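Local coordinates for protein ubiquitin conjugating enzyme (Plasmodium yoelii, PDB 2PWQ) that probably acts as an E2 enzyme of the ubiquitin pathway, carrying ubiquitin as a thioester on its active-site cysteine and passing it on to substrates, at residues Gly61-Thr65 against Pro66-Gly70; Ile95-Pro98 against Asn99-Ser102. All blocks are in the same frame, centred on the assembly; numbering follows the deposited sequence.

Contact 1. Residues Gly61-Thr65 against Pro66-Gly70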
# COMPACT_ATOMS: atom_id res chain seq x y z
N GLY A 61 -5.88 5.99 -5.49
CA GLY A 61 -5.10 6.09 -6.71
C GLY A 61 -4.92 7.57 -7.07
O GLY A 61 -5.90 8.30 -7.18
N PRO A 62 -3.67 8.02 -7.23
CA PRO A 62 -3.39 9.44 -7.51
C PRO A 62 -3.92 10.04 -8.82
O PRO A 62 -3.86 9.41 -9.88
CB PRO A 62 -1.86 9.52 -7.44
CG PRO A 62 -1.46 8.36 -6.62
CD PRO A 62 -2.41 7.27 -7.08
N GLU A 63 -4.43 11.27 -8.74
CA GLU A 63 -4.90 11.99 -9.92
C GLU A 63 -3.78 12.15 -10.94
O GLU A 63 -2.59 12.09 -10.60
CB GLU A 63 -5.46 13.36 -9.53
CG GLU A 63 -6.41 13.29 -8.34
CD GLU A 63 -7.81 12.83 -8.72
OE1 GLU A 63 -8.12 11.62 -8.52
OE2 GLU A 63 -8.61 13.69 -9.19
N GLY A 64 -4.18 12.29 -12.21
CA GLY A 64 -3.26 12.27 -13.35
C GLY A 64 -2.33 11.08 -13.44
O GLY A 64 -1.21 11.24 -13.91
N THR A 65 -2.77 9.89 -13.00
CA THR A 65 -2.00 8.66 -13.21
C THR A 65 -2.98 7.64 -13.76
O THR A 65 -4.18 7.88 -13.73
CB THR A 65 -1.46 8.02 -11.93
OG1 THR A 65 -2.55 7.43 -11.19
CG2 THR A 65 -0.69 9.04 -11.06
N PRO A 66 -2.47 6.50 -14.22
CA PRO A 66 -3.46 5.48 -14.66
C PRO A 66 -4.28 4.86 -13.49
O PRO A 66 -5.19 4.08 -13.72
CB PRO A 66 -2.60 4.45 -15.37
CG PRO A 66 -1.24 4.58 -14.81
CD PRO A 66 -1.08 6.04 -14.42
N TYR A 67 -3.99 5.30 -12.25
CA TYR A 67 -4.65 4.77 -11.06
C TYR A 67 -5.72 5.67 -10.56
O TYR A 67 -6.35 5.40 -9.54
CB TYR A 67 -3.64 4.36 -9.98
CG TYR A 67 -2.59 3.47 -10.58
CD1 TYR A 67 -2.91 2.17 -11.01
CD2 TYR A 67 -1.31 3.96 -10.83
CE1 TYR A 67 -1.96 1.37 -11.61
CE2 TYR A 67 -0.34 3.18 -11.41
CZ TYR A 67 -0.66 1.90 -11.81
OH TYR A 67 0.32 1.16 -12.38
N GLU A 68 -6.02 6.68 -11.35
CA GLU A 68 -6.91 7.74 -10.92
C GLU A 68 -8.33 7.21 -10.82
O GLU A 68 -8.78 6.54 -11.74
CB GLU A 68 -6.83 8.93 -11.87
CG GLU A 68 -7.86 9.99 -11.57
CD GLU A 68 -7.70 11.23 -12.44
OE1 GLU A 68 -6.63 11.41 -13.10
OE2 GLU A 68 -8.66 12.03 -12.43
N GLY A 69 -9.04 7.54 -9.73
CA GLY A 69 -10.39 7.01 -9.45
C GLY A 69 -10.40 5.60 -8.87
O GLY A 69 -11.48 4.99 -8.67
N GLY A 70 -9.21 5.05 -8.64
CA GLY A 70 -9.04 3.75 -8.01
C GLY A 70 -9.06 3.87 -6.50
O GLY A 70 -8.63 4.89 -5.93
O HOH W 1 -5.82 9.67 -14.91

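Contact 2. Residues Ile95-Pro98 against Asn99-Ser102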
# COMPACT_ATOMS: atom_id res chain seq x y z
N ILE A 95 -3.98 -5.04 -9.35
CA ILE A 95 -3.39 -3.80 -9.86
C ILE A 95 -2.27 -4.14 -10.86
O ILE A 95 -1.53 -5.13 -10.68
CB ILE A 95 -2.93 -2.85 -8.65
CG1 ILE A 95 -2.34 -1.51 -9.13
CG2 ILE A 95 -1.94 -3.58 -7.69
CD1 ILE A 95 -1.90 -0.50 -8.03
N TRP A 96 -2.20 -3.34 -11.94
CA TRP A 96 -1.20 -3.50 -12.99
C TRP A 96 -0.12 -2.41 -12.79
O TRP A 96 -0.37 -1.27 -13.15
CB TRP A 96 -1.85 -3.28 -14.35
CG TRP A 96 -1.01 -3.69 -15.49
CD1 TRP A 96 -0.44 -2.88 -16.42
CD2 TRP A 96 -0.67 -5.03 -15.85
NE1 TRP A 96 0.27 -3.62 -17.32
CE2 TRP A 96 0.13 -4.95 -17.01
CE3 TRP A 96 -1.00 -6.29 -15.32
CZ2 TRP A 96 0.63 -6.10 -17.66
CZ3 TRP A 96 -0.48 -7.44 -15.95
CH2 TRP A 96 0.32 -7.33 -17.12
N HIS A 97 1.04 -2.79 -12.28
CA HIS A 97 2.11 -1.87 -11.87
C HIS A 97 3.43 -2.62 -11.83
O HIS A 97 3.49 -3.74 -11.31
CB HIS A 97 1.82 -1.34 -10.46
CG HIS A 97 2.65 -0.13 -10.08
ND1 HIS A 97 3.94 -0.22 -9.59
CD2 HIS A 97 2.34 1.18 -10.08
CE1 HIS A 97 4.41 0.99 -9.37
NE2 HIS A 97 3.46 1.87 -9.66
N PRO A 98 4.53 -2.04 -12.39
CA PRO A 98 5.79 -2.79 -12.45
C PRO A 98 6.34 -3.18 -11.09
O PRO A 98 7.12 -4.13 -10.98
CB PRO A 98 6.76 -1.83 -13.18
CG PRO A 98 6.10 -0.47 -13.04
CD PRO A 98 4.64 -0.74 -13.08
N ASN A 99 5.97 -2.43 -10.06
CA ASN A 99 6.47 -2.71 -8.73
C ASN A 99 5.58 -3.54 -7.81
O ASN A 99 5.85 -3.61 -6.59
CB ASN A 99 6.87 -1.39 -8.07
CG ASN A 99 7.94 -0.67 -8.84
OD1 ASN A 99 9.01 -1.23 -9.09
ND2 ASN A 99 7.66 0.55 -9.24
N ILE A 100 4.57 -4.22 -8.39
CA ILE A 100 3.57 -4.97 -7.62
C ILE A 100 3.18 -6.21 -8.45
O ILE A 100 2.89 -6.10 -9.64
CB ILE A 100 2.29 -4.13 -7.35
CG1 ILE A 100 2.61 -2.73 -6.80
CG2 ILE A 100 1.34 -4.85 -6.36
CD1 ILE A 100 1.45 -1.77 -6.93
N SER A 101 3.22 -7.38 -7.82
CA SER A 101 2.79 -8.62 -8.49
C SER A 101 1.32 -8.47 -8.95
O SER A 101 0.41 -8.18 -8.15
CB SER A 101 3.01 -9.84 -7.60
OG SER A 101 2.51 -11.03 -8.20
N SER A 102 1.14 -8.58 -10.27
CA SER A 102 -0.17 -8.52 -10.91
C SER A 102 -1.06 -9.70 -10.48
O SER A 102 -2.23 -9.69 -10.76
CB SER A 102 -0.05 -8.53 -12.43
OG SER A 102 0.39 -9.82 -12.91
O HOH W 2 1.03 -5.46 -11.39
O HOH W 3 -2.50 -7.43 -8.41

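Contact 1. Residues Gly61-Thr65 against Pro66-Gly70
Thr-65 OG1 is gripped from two sides: it receives the backbone N-H of Tyr-67 (N to OG1 2.8 Å) and gives its own proton to the carbonyl of Pro-62, in the carbonyl plane and on a lone pair. Its chi1 of 73° sets OG1 between the backbone N and carbonyl carbon of Thr-65, where it can serve both partners. The carbonyl O of the same threonine accepts the N-H of Glu-68 (N to O 3.2 Å), closing a type I turn from Thr-65 to Glu-68. Glu-68 reaches back along the loop, with CG anti to the backbone N (chi1 173°) and the chain extended beyond it, and OE1 accepts from Gly-64 N (2.8 Å), a bent bond met from above the carboxylate plane. A water bridges that OE1 and Thr-65 O, donating to both. The carboxylate of Glu-63 lies close by, with OE2 to OE2 of Glu-68 at 3.6 Å, a like-charge approach that the N-H and the water on Glu-68 OE1 probably ease. At the loop's base Gly-61 N meets Gly-70 O in a nearly straight bond of 3.0 Å. This is the connection between the antiparallel strands 54-60 and 71-77 of the E2 fold; Pro-62 and Thr-65 rest on helix 122-134, while Pro-66 and Tyr-67 pack against helix 154-168.

Contact 2. Residues Ile95-Pro98 against Asn99-Ser102
Two hydrogen bonds run directly between residues 95-98 and 99-102, and both are accepted by His-97. The N-H of Asn-99 points at the ring nitrogen ND1 (N to ND1 3.0 Å), lying 19° out of the imidazole plane, so ND1 acts here as an acceptor. The carbonyl O of His-97 takes the N-H of Ile-100 (N to O 3.2 Å) and closes a type I turn over Pro-98 and Asn-99. On the far edge of the ring NE2 is bonded to the carbonyl of Leu-132, which leaves the imidazole held at both nitrogens and its rotation fixed. His-97, Pro-98 and Asn-99 form the HPN motif of ubiquitin-conjugating enzymes: the histidine holds the turn by side chain as well as backbone, and the asparagine side chain lies near Cys-108, the predicted thioester residue.

Two waters add a second set of bonds. One molecule sits between the two arms, accepting from His-97 N at 2.8 Å and lying 2.6 Å from Ile-100 O and 2.7 Å from Ile-95 O; another links Ile-95 N to Ser-101 O.

The remaining contacts are apolar. Ile-100 turns CG1 anti to its carbonyl carbon (chi1 -49°), bringing CD1 against His-97 CB at 3.6 Å and Ile-95 CD1 at 3.7 Å, beside Leu-133 of helix 122-134. Pro-98 CD sits above one face of the His-97 ring, toward its rim. Ser-102 CB touches Trp-96 CZ3 at 3.7 Å, and the indole also meets the rings of Phe-157 and Trp-164 of helix 154-168.

How the contacts relate
Tyr-67 joins the two contacts, whose centres lie 14 Å apart. Its OH meets Trp-96 O at 2.6 Å, probably as a hydrogen bond, and comes within 3.1 Å of His-97 CD2, while CE1 packs on Ile-95 CG1 at 3.8 Å. The tyrosine and histidine rings meet with their planes about 40° apart, so the loop 61-70 lies directly against the 95-98 arm of contact 2. Helices 122-134 and 154-168 touch both. Contact 1 lies away from the predicted active site, whereas the side chain of Asn-99 in contact 2 lies about 7 Å from that of Cys-108; Tyr-67 thus brings contact 1 up to the histidine of the HPN motif.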